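Local atomic coordinates of putative methyltransferase (Emericella variicolor, PDB entry 7DMB), a protein that binds S-adenosyl-L-homocysteine and probably transfers methyl groups as a trans-acting partner in the biosynthesis of the polyketide calbistrin. Residues A[95-98]-A[99-102]; A[88-91]-A[92-95]; A[346-349]-A[350-353]. All coordinates share one frame; numbering follows the deposited sequence.

Contact 1 (A[95-98]-A[99-102])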
ATOM      1  N   ALA A  95      17.846  -9.455 -12.830  1.00 17.56           N
ATOM      2  CA  ALA A  95      18.368 -10.290 -13.915  1.00 19.76           C
ATOM      3  C   ALA A  95      17.474 -11.496 -14.173  1.00 17.45           C
ATOM      4  O   ALA A  95      17.301 -11.909 -15.324  1.00 18.29           O
ATOM      5  CB  ALA A  95      19.787 -10.774 -13.601  1.00 16.82           C
ATOM      6  N   SER A  96      16.907 -12.081 -13.116  1.00 16.58           N
ATOM      7  CA  SER A  96      16.063 -13.255 -13.309  1.00 14.88           C
ATOM      8  C   SER A  96      14.713 -12.872 -13.909  1.00 17.66           C
ATOM      9  O   SER A  96      14.161 -13.609 -14.733  1.00 16.34           O
ATOM     10  CB  SER A  96      15.894 -13.997 -11.985  1.00 17.80           C
ATOM     11  OG  SER A  96      14.825 -13.457 -11.237  1.00 26.80           O
ATOM     12  N   GLU A  97      14.175 -11.706 -13.538  1.00 19.54           N
ATOM     13  CA  GLU A  97      12.928 -11.258 -14.154  1.00 15.53           C
ATOM     14  C   GLU A  97      13.153 -10.878 -15.619  1.00 12.47           C
ATOM     15  O   GLU A  97      12.340 -11.216 -16.484  1.00 13.59           O
ATOM     16  CB  GLU A  97      12.334 -10.101 -13.343  1.00 19.71           C
ATOM     17  CG  GLU A  97      10.804  -9.965 -13.394  1.00 17.04           C
ATOM     18  CD  GLU A  97      10.035 -11.158 -12.809  1.00 16.69           C
ATOM     19  OE1 GLU A  97      10.535 -11.851 -11.905  1.00 17.29           O
ATOM     20  OE2 GLU A  97       8.895 -11.392 -13.247  1.00 23.88           O
ATOM     21  N   TYR A  98      14.270 -10.215 -15.923  1.00 13.80           N
ATOM     22  CA  TYR A  98      14.627  -9.935 -17.312  1.00 18.11           C
ATOM     23  C   TYR A  98      14.661 -11.203 -18.172  1.00 18.87           C
ATOM     24  O   TYR A  98      14.314 -11.165 -19.361  1.00 16.57           O
ATOM     25  CB  TYR A  98      15.980  -9.226 -17.364  1.00 16.37           C
ATOM     26  CG  TYR A  98      16.616  -9.209 -18.736  1.00 21.93           C
ATOM     27  CD1 TYR A  98      16.241  -8.256 -19.671  1.00 18.37           C
ATOM     28  CD2 TYR A  98      17.594 -10.150 -19.097  1.00 17.59           C
ATOM     29  CE1 TYR A  98      16.813  -8.218 -20.918  1.00 17.10           C
ATOM     30  CE2 TYR A  98      18.168 -10.125 -20.349  1.00 18.92           C
ATOM     31  CZ  TYR A  98      17.778  -9.155 -21.260  1.00 20.75           C
ATOM     32  OH  TYR A  98      18.333  -9.105 -22.522  1.00 20.65           O
ATOM     33  N   GLU A  99      15.093 -12.330 -17.600  1.00 20.17           N
ATOM     34  CA  GLU A  99      14.996 -13.588 -18.331  1.00 20.90           C
ATOM     35  C   GLU A  99      13.543 -13.950 -18.607  1.00 16.73           C
ATOM     36  O   GLU A  99      13.247 -14.521 -19.658  1.00 16.96           O
ATOM     37  CB  GLU A  99      15.711 -14.708 -17.561  1.00 20.78           C
ATOM     38  CG  GLU A  99      17.214 -14.492 -17.457  1.00 17.90           C
ATOM     39  CD  GLU A  99      17.882 -14.368 -18.835  1.00 22.56           C
ATOM     40  OE1 GLU A  99      17.597 -15.214 -19.706  1.00 23.64           O
ATOM     41  OE2 GLU A  99      18.684 -13.431 -19.050  1.00 19.05           O
ATOM     42  N   ARG A 100      12.618 -13.571 -17.714  1.00 15.02           N
ATOM     43  CA  ARG A 100      11.204 -13.874 -17.927  1.00 17.11           C
ATOM     44  C   ARG A 100      10.591 -13.058 -19.068  1.00 16.92           C
ATOM     45  O   ARG A 100       9.641 -13.525 -19.714  1.00 16.79           O
ATOM     46  CB  ARG A 100      10.404 -13.637 -16.640  1.00 20.07           C
ATOM     47  CG  ARG A 100      10.591 -14.663 -15.527  1.00 19.23           C
ATOM     48  CD  ARG A 100       9.653 -14.333 -14.350  1.00 22.94           C
ATOM     49  NE  ARG A 100       8.234 -14.544 -14.670  1.00 29.46           N
ATOM     50  CZ  ARG A 100       7.212 -14.026 -13.982  1.00 27.40           C
ATOM     51  NH1 ARG A 100       7.427 -13.257 -12.918  1.00 16.73           N
ATOM     52  NH2 ARG A 100       5.964 -14.291 -14.348  1.00 27.28           N
ATOM     53  N   PHE A 101      11.091 -11.841 -19.317  1.00 17.14           N
ATOM     54  CA  PHE A 101      10.571 -11.025 -20.417  1.00 12.12           C
ATOM     55  C   PHE A 101      10.823 -11.676 -21.775  1.00 15.45           C
ATOM     56  O   PHE A 101      10.050 -11.472 -22.715  1.00 18.01           O
ATOM     57  CB  PHE A 101      11.224  -9.639 -20.446  1.00 15.43           C
ATOM     58  CG  PHE A 101      11.172  -8.882 -19.154  1.00 12.87           C
ATOM     59  CD1 PHE A 101      10.176  -9.101 -18.230  1.00 13.92           C
ATOM     60  CD2 PHE A 101      12.129  -7.920 -18.890  1.00 11.59           C
ATOM     61  CE1 PHE A 101      10.142  -8.388 -17.038  1.00 15.95           C
ATOM     62  CE2 PHE A 101      12.102  -7.201 -17.724  1.00 12.53           C
ATOM     63  CZ  PHE A 101      11.100  -7.431 -16.787  1.00 15.71           C
ATOM     64  N   LYS A 102      11.917 -12.412 -21.912  1.00 15.27           N
ATOM     65  CA  LYS A 102      12.301 -13.051 -23.169  1.00 16.55           C
ATOM     66  C   LYS A 102      11.568 -14.365 -23.427  1.00 20.21           C
ATOM     67  O   LYS A 102      11.812 -15.004 -24.457  1.00 23.16           O
ATOM     68  CB  LYS A 102      13.806 -13.279 -23.170  1.00 12.92           C
ATOM     69  CG  LYS A 102      14.553 -12.002 -22.850  1.00 18.17           C
ATOM     70  CD  LYS A 102      16.057 -12.171 -22.932  1.00 19.72           C
ATOM     71  CE  LYS A 102      16.570 -12.914 -21.732  1.00 21.88           C
ATOM     72  NZ  LYS A 102      17.784 -13.697 -22.072  1.00 22.01           N
TER
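E99 N donates to A95 O at 3.2 Å and F101 N to E97 O at 3.2 Å, the alpha-helical i to i+4 pattern of these two turns. R100 N reaches S96 O only weakly, at 3.4 Å. Bonds of the i to i+3 kind, all weak, join this pattern near the C-terminal part of helix 85-101, from R100 N to E97 O and from F101 N to Y98 O. Here the F101 ring lies back over the backbone: Y98 CA sits over its face, 4.0 Å from the centroid, in a CH-pi contact, and E97 O lies above the ring near its rim. F101 also packs on V67 and I71 of helix 56-79 and meets the Y106 ring edge-to-face. With CG of Y98 anti to the backbone N (chi1 165°), its ring lies beside E99 and K102 and also touches Q74 and V116. E99 OE2 is at the ring edge, 3.5 Å from Y98 CD2. K102 CE comes obliquely to Y98 CE2 at 3.5 Å while K102 NZ pairs with E99 OE1 at 2.8 Å in a salt bridge. E97 and R100 run side by side, but the modelled closeness of their ends is doubtful, and the E97 OE2 bond to Y106 OH shares that uncertainty.

Contact 2 (A[88-91]-A[92-95])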
ATOM      1  N   GLU A  88      22.684  -6.203  -4.222  1.00 20.71           N
ATOM      2  CA  GLU A  88      23.032  -7.415  -4.957  1.00 20.95           C
ATOM      3  C   GLU A  88      21.817  -8.309  -5.143  1.00 19.61           C
ATOM      4  O   GLU A  88      21.637  -8.914  -6.206  1.00 20.10           O
ATOM      5  CB  GLU A  88      24.124  -8.181  -4.210  1.00 23.92           C
ATOM      6  CG  GLU A  88      25.472  -7.491  -4.108  1.00 25.71           C
ATOM      7  CD  GLU A  88      26.430  -8.280  -3.233  1.00 36.28           C
ATOM      8  OE1 GLU A  88      26.563  -7.930  -2.038  1.00 37.75           O
ATOM      9  OE2 GLU A  88      27.019  -9.271  -3.731  1.00 36.74           O
ATOM     10  N   LYS A  89      20.990  -8.430  -4.103  1.00 21.49           N
ATOM     11  CA  LYS A  89      19.767  -9.217  -4.215  1.00 22.33           C
ATOM     12  C   LYS A  89      18.852  -8.647  -5.291  1.00 22.97           C
ATOM     13  O   LYS A  89      18.275  -9.403  -6.086  1.00 16.87           O
ATOM     14  CB  LYS A  89      19.051  -9.252  -2.867  1.00 21.50           C
ATOM     15  CG  LYS A  89      19.916  -9.808  -1.727  1.00 27.82           C
ATOM     16  CD  LYS A  89      19.065 -10.522  -0.684  1.00 25.70           C
ATOM     17  CE  LYS A  89      19.934 -11.138   0.406  1.00 35.08           C
ATOM     18  NZ  LYS A  89      20.357 -10.141   1.429  1.00 36.98           N
ATOM     19  N   TYR A  90      18.730  -7.311  -5.341  1.00 18.17           N
ATOM     20  CA  TYR A  90      17.880  -6.665  -6.338  1.00 17.63           C
ATOM     21  C   TYR A  90      18.424  -6.873  -7.747  1.00 17.54           C
ATOM     22  O   TYR A  90      17.670  -7.217  -8.668  1.00 17.93           O
ATOM     23  CB  TYR A  90      17.747  -5.172  -6.026  1.00 15.37           C
ATOM     24  CG  TYR A  90      16.834  -4.407  -6.961  1.00 13.54           C
ATOM     25  CD1 TYR A  90      15.461  -4.388  -6.757  1.00 16.56           C
ATOM     26  CD2 TYR A  90      17.347  -3.688  -8.040  1.00 12.93           C
ATOM     27  CE1 TYR A  90      14.608  -3.675  -7.601  1.00 12.09           C
ATOM     28  CE2 TYR A  90      16.506  -2.968  -8.885  1.00 14.19           C
ATOM     29  CZ  TYR A  90      15.133  -2.964  -8.661  1.00 14.03           C
ATOM     30  OH  TYR A  90      14.280  -2.256  -9.488  1.00  8.88           O
ATOM     31  N   ARG A  91      19.731  -6.647  -7.935  1.00 17.02           N
ATOM     32  CA  ARG A  91      20.368  -6.932  -9.220  1.00 15.11           C
ATOM     33  C   ARG A  91      20.127  -8.385  -9.643  1.00 20.02           C
ATOM     34  O   ARG A  91      19.703  -8.654 -10.774  1.00 18.14           O
ATOM     35  CB  ARG A  91      21.870  -6.630  -9.147  1.00 16.85           C
ATOM     36  CG  ARG A  91      22.666  -7.143 -10.361  1.00 21.90           C
ATOM     37  CD  ARG A  91      24.060  -6.508 -10.527  1.00 21.01           C
ATOM     38  NE  ARG A  91      25.010  -6.918  -9.492  1.00 24.33           N
ATOM     39  CZ  ARG A  91      26.161  -6.298  -9.237  1.00 23.36           C
ATOM     40  NH1 ARG A  91      26.530  -5.245  -9.955  1.00 18.02           N
ATOM     41  NH2 ARG A  91      26.946  -6.736  -8.258  1.00 27.19           N
ATOM     42  N   ASN A  92      20.377  -9.335  -8.733  1.00 19.42           N
ATOM     43  CA  ASN A  92      20.153 -10.746  -9.044  1.00 19.71           C
ATOM     44  C   ASN A  92      18.689 -11.013  -9.367  1.00 20.04           C
ATOM     45  O   ASN A  92      18.375 -11.687 -10.353  1.00 16.42           O
ATOM     46  CB  ASN A  92      20.607 -11.624  -7.876  1.00 20.04           C
ATOM     47  CG  ASN A  92      22.120 -11.664  -7.729  1.00 26.72           C
ATOM     48  OD1 ASN A  92      22.867 -11.354  -8.670  1.00 23.59           O
ATOM     49  ND2 ASN A  92      22.584 -12.052  -6.546  1.00 25.82           N
ATOM     50  N   TRP A  93      17.777 -10.500  -8.529  1.00 18.35           N
ATOM     51  CA  TRP A  93      16.349 -10.637  -8.812  1.00 17.61           C
ATOM     52  C   TRP A  93      15.988 -10.023 -10.160  1.00 16.86           C
ATOM     53  O   TRP A  93      15.263 -10.634 -10.954  1.00 18.12           O
ATOM     54  CB  TRP A  93      15.504  -9.993  -7.703  1.00 17.56           C
ATOM     55  CG  TRP A  93      14.055  -9.924  -8.105  1.00 16.16           C
ATOM     56  CD1 TRP A  93      13.154 -10.951  -8.091  1.00 17.94           C
ATOM     57  CD2 TRP A  93      13.360  -8.791  -8.640  1.00 15.67           C
ATOM     58  NE1 TRP A  93      11.938 -10.523  -8.562  1.00 18.37           N
ATOM     59  CE2 TRP A  93      12.038  -9.203  -8.912  1.00 18.95           C
ATOM     60  CE3 TRP A  93      13.724  -7.472  -8.911  1.00 17.10           C
ATOM     61  CZ2 TRP A  93      11.080  -8.340  -9.436  1.00 19.62           C
ATOM     62  CZ3 TRP A  93      12.760  -6.610  -9.422  1.00 22.52           C
ATOM     63  CH2 TRP A  93      11.458  -7.049  -9.680  1.00 17.01           C
ATOM     64  N   LEU A  94      16.475  -8.813 -10.439  1.00 17.62           N
ATOM     65  CA  LEU A  94      16.091  -8.160 -11.688  1.00 18.94           C
ATOM     66  C   LEU A  94      16.620  -8.919 -12.904  1.00 14.56           C
ATOM     67  O   LEU A  94      15.915  -9.029 -13.909  1.00 16.41           O
ATOM     68  CB  LEU A  94      16.563  -6.705 -11.708  1.00 18.65           C
ATOM     69  CG  LEU A  94      15.752  -5.819 -12.667  1.00 17.28           C
ATOM     70  CD1 LEU A  94      14.287  -5.976 -12.422  1.00 20.42           C
ATOM     71  CD2 LEU A  94      16.145  -4.370 -12.557  1.00 18.42           C
ATOM     72  N   ALA A  95      17.846  -9.455 -12.830  1.00 17.56           N
ATOM     73  CA  ALA A  95      18.368 -10.290 -13.915  1.00 19.76           C
ATOM     74  C   ALA A  95      17.474 -11.496 -14.173  1.00 17.45           C
ATOM     75  O   ALA A  95      17.301 -11.909 -15.324  1.00 18.29           O
ATOM     76  CB  ALA A  95      19.787 -10.774 -13.601  1.00 16.82           C
TER
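Y90 and W93 set their rings at a slant, the planes of the phenol and the six-membered indole ring 44° apart and their centroids separated by 5.7 Å. Y90 CE1 touches W93 CZ3 at 3.9 Å. From the opposite edge carbon of the phenol, Y90 CE2 meets L94 CD2, also at 3.9 Å and again obliquely, the two side chains running alongside each other in the same direction. One aromatic ring thus bridges i+3 and i+4 neighbours on helix 85-101. Y90 and L94 pack on helix 56-79, where both reach M73, while W93 touches K318 in a loop; Y90 OH is fixed by a hydrogen bond to F322 O. Under the side chains the backbone is regular alpha-helix, with four i to i+4 bonds running from N92 N to E88 O through A95 N to R91 O; that of L94 N to Y90 O measures 2.7 Å. The R91 chain, extended at first, bends at chi3 (69°), and this turn brings its guanidinium to the end of helix 56-79, where NH1 hydrogen-bonds to both L77 O and A80 O. N92, which is exposed, rests its CB against E88 O at 3.3 Å.

Contact 3 (A[346-349]-A[350-353])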
ATOM      1  N   PRO A 346      -4.806 -12.321   1.155  1.00 11.06           N
ATOM      2  CA  PRO A 346      -5.722 -12.312   2.316  1.00 14.26           C
ATOM      3  C   PRO A 346      -5.772 -13.612   3.114  1.00 17.50           C
ATOM      4  O   PRO A 346      -5.869 -13.562   4.348  1.00 13.06           O
ATOM      5  CB  PRO A 346      -7.083 -11.991   1.678  1.00 14.43           C
ATOM      6  CG  PRO A 346      -6.764 -11.250   0.440  1.00 12.99           C
ATOM      7  CD  PRO A 346      -5.466 -11.790  -0.059  1.00 11.78           C
ATOM      8  N   ALA A 347      -5.728 -14.775   2.454  1.00 14.47           N
ATOM      9  CA  ALA A 347      -5.754 -16.036   3.195  1.00 19.21           C
ATOM     10  C   ALA A 347      -4.639 -16.079   4.229  1.00 19.59           C
ATOM     11  O   ALA A 347      -4.824 -16.603   5.336  1.00 22.03           O
ATOM     12  CB  ALA A 347      -5.640 -17.232   2.242  1.00 22.56           C
ATOM     13  N   GLU A 348      -3.483 -15.500   3.903  1.00 16.86           N
ATOM     14  CA  GLU A 348      -2.398 -15.476   4.876  1.00 18.75           C
ATOM     15  C   GLU A 348      -2.682 -14.477   5.993  1.00 17.43           C
ATOM     16  O   GLU A 348      -2.416 -14.770   7.166  1.00 17.69           O
ATOM     17  CB  GLU A 348      -1.069 -15.171   4.187  1.00 17.76           C
ATOM     18  CG  GLU A 348       0.186 -15.582   4.998  1.00 21.84           C
ATOM     19  CD  GLU A 348       0.062 -16.932   5.732  1.00 25.02           C
ATOM     20  OE1 GLU A 348       0.494 -17.015   6.914  1.00 21.45           O
ATOM     21  OE2 GLU A 348      -0.447 -17.908   5.128  1.00 25.07           O
ATOM     22  N   TRP A 349      -3.229 -13.301   5.659  1.00 16.02           N
ATOM     23  CA  TRP A 349      -3.628 -12.356   6.704  1.00 16.45           C
ATOM     24  C   TRP A 349      -4.613 -13.011   7.669  1.00 11.55           C
ATOM     25  O   TRP A 349      -4.422 -12.969   8.885  1.00 13.36           O
ATOM     26  CB  TRP A 349      -4.223 -11.091   6.090  1.00 12.86           C
ATOM     27  CG  TRP A 349      -3.181 -10.161   5.513  1.00 14.25           C
ATOM     28  CD1 TRP A 349      -2.903  -9.957   4.183  1.00 12.98           C
ATOM     29  CD2 TRP A 349      -2.272  -9.329   6.246  1.00 11.64           C
ATOM     30  NE1 TRP A 349      -1.879  -9.046   4.049  1.00 15.30           N
ATOM     31  CE2 TRP A 349      -1.478  -8.636   5.295  1.00 12.20           C
ATOM     32  CE3 TRP A 349      -2.048  -9.105   7.612  1.00 13.06           C
ATOM     33  CZ2 TRP A 349      -0.460  -7.749   5.667  1.00  8.86           C
ATOM     34  CZ3 TRP A 349      -1.052  -8.203   7.986  1.00 14.24           C
ATOM     35  CH2 TRP A 349      -0.262  -7.545   7.012  1.00 13.86           C
ATOM     36  N   ASP A 350      -5.644 -13.666   7.128  1.00 14.16           N
ATOM     37  CA  ASP A 350      -6.611 -14.402   7.942  1.00 15.60           C
ATOM     38  C   ASP A 350      -5.923 -15.319   8.946  1.00 14.85           C
ATOM     39  O   ASP A 350      -6.224 -15.281  10.143  1.00 18.41           O
ATOM     40  CB  ASP A 350      -7.543 -15.196   7.027  1.00 16.80           C
ATOM     41  CG  ASP A 350      -8.542 -16.042   7.800  1.00 22.21           C
ATOM     42  OD1 ASP A 350      -9.377 -15.461   8.538  1.00 15.29           O
ATOM     43  OD2 ASP A 350      -8.496 -17.289   7.653  1.00 20.32           O
ATOM     44  N   ARG A 351      -4.984 -16.146   8.472  1.00 22.87           N
ATOM     45  CA  ARG A 351      -4.194 -17.000   9.359  1.00 19.57           C
ATOM     46  C   ARG A 351      -3.578 -16.206  10.502  1.00 18.61           C
ATOM     47  O   ARG A 351      -3.666 -16.592  11.673  1.00 21.03           O
ATOM     48  CB  ARG A 351      -3.077 -17.690   8.565  1.00 23.97           C
ATOM     49  CG  ARG A 351      -3.497 -18.881   7.715  1.00 25.23           C
ATOM     50  CD  ARG A 351      -2.268 -19.690   7.354  1.00 24.24           C
ATOM     51  NE  ARG A 351      -1.567 -20.152   8.557  1.00 26.12           N
ATOM     52  CZ  ARG A 351      -0.307 -20.583   8.593  1.00 27.52           C
ATOM     53  NH1 ARG A 351       0.424 -20.611   7.484  1.00 30.92           N
ATOM     54  NH2 ARG A 351       0.222 -20.995   9.743  1.00 23.56           N
ATOM     55  N   ARG A 352      -2.926 -15.095  10.176  1.00 15.91           N
ATOM     56  CA  ARG A 352      -2.160 -14.420  11.206  1.00 20.55           C
ATOM     57  C   ARG A 352      -3.042 -13.560  12.094  1.00 18.50           C
ATOM     58  O   ARG A 352      -2.706 -13.345  13.263  1.00 18.32           O
ATOM     59  CB  ARG A 352      -1.047 -13.612  10.561  1.00 20.98           C
ATOM     60  CG  ARG A 352       0.085 -14.517  10.126  1.00 23.42           C
ATOM     61  CD  ARG A 352       1.069 -13.781   9.318  1.00 23.80           C
ATOM     62  NE  ARG A 352       1.794 -14.649   8.401  1.00 22.76           N
ATOM     63  CZ  ARG A 352       3.109 -14.755   8.400  1.00 17.25           C
ATOM     64  NH1 ARG A 352       3.821 -14.070   9.291  1.00 20.77           N
ATOM     65  NH2 ARG A 352       3.709 -15.533   7.520  1.00 16.50           N
ATOM     66  N   LEU A 353      -4.173 -13.087  11.564  1.00 15.93           N
ATOM     67  CA  LEU A 353      -5.155 -12.411  12.398  1.00 16.27           C
ATOM     68  C   LEU A 353      -5.653 -13.342  13.499  1.00 18.02           C
ATOM     69  O   LEU A 353      -5.758 -12.936  14.662  1.00 18.11           O
ATOM     70  CB  LEU A 353      -6.309 -11.901  11.527  1.00 13.38           C
ATOM     71  CG  LEU A 353      -6.058 -10.598  10.750  1.00 13.35           C
ATOM     72  CD1 LEU A 353      -6.976 -10.495   9.569  1.00 10.58           C
ATOM     73  CD2 LEU A 353      -6.191  -9.348  11.645  1.00 13.45           C
TER
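W349 and L353 make the buried side of this helical segment. The leucine lies along the backbone, its CG 3.4 Å from W349 O, while L353 CD1 only brushes W349 CB at 4.5 Å; most of their packing is directed outward, W349 onto L291 and M378, L353 onto L295, L308 and A380. Helix 346-355 is thereby clamped against helix 291-301 and strands 306-313 and 375-382 of the mixed sheet of the methyltransferase fold. The backbone here is well bonded: D350 N meets P346 O at 2.8 Å and L353 N meets W349 O at 2.7 Å, both almost straight. D350 is itself secured by OD1 to L361 N.

A salt-bridge network leads from this packed side to the solvent. E348, with CG anti to the backbone N (chi1 -160°) and a bend at chi2, curls its carboxylate back over the next turn. There E348 OE1 uses its anti lone pair to accept from R352 NE at 3.1 Å, with the guanidinium plane at 86° to the carboxylate. R352 is the buried end of the network, and its NH1 goes on to D336 OD2. The loose side is exposed R351, whose NH1 lies 3.6 Å from E348 OE1, an oxygen well out of that guanidinium plane: a long pairing of charges only. Two arginines so near E348 would probably stabilise its ionised carboxylate, but of the two only R352 gives it a directed bond.

How the contacts relate
Contacts 1 and 2 are successive parts of helix 85-101, sharing A95 with centres 11 Å apart; contact 3 lies on helix 346-355, about 29 to 31 Å from them between centres. Both parts of the first helix place an aromatic residue (Y90, F101) against helix 56-79, but 88-95 is evenly alpha-helical, whereas 95-102 ends in weaker bonds and one exposed E99-K102 ion pair. Contact 3 sits deeper, with four buried residues against the central sheet and W349 about 12 Å from bound S-adenosyl-L-homocysteine between side chain and ligand; contacts 1 and 2 are far from that site. Charge differs too: contact 2 has no ion pair between its segments, while contact 3 joins one glutamate to two arginines.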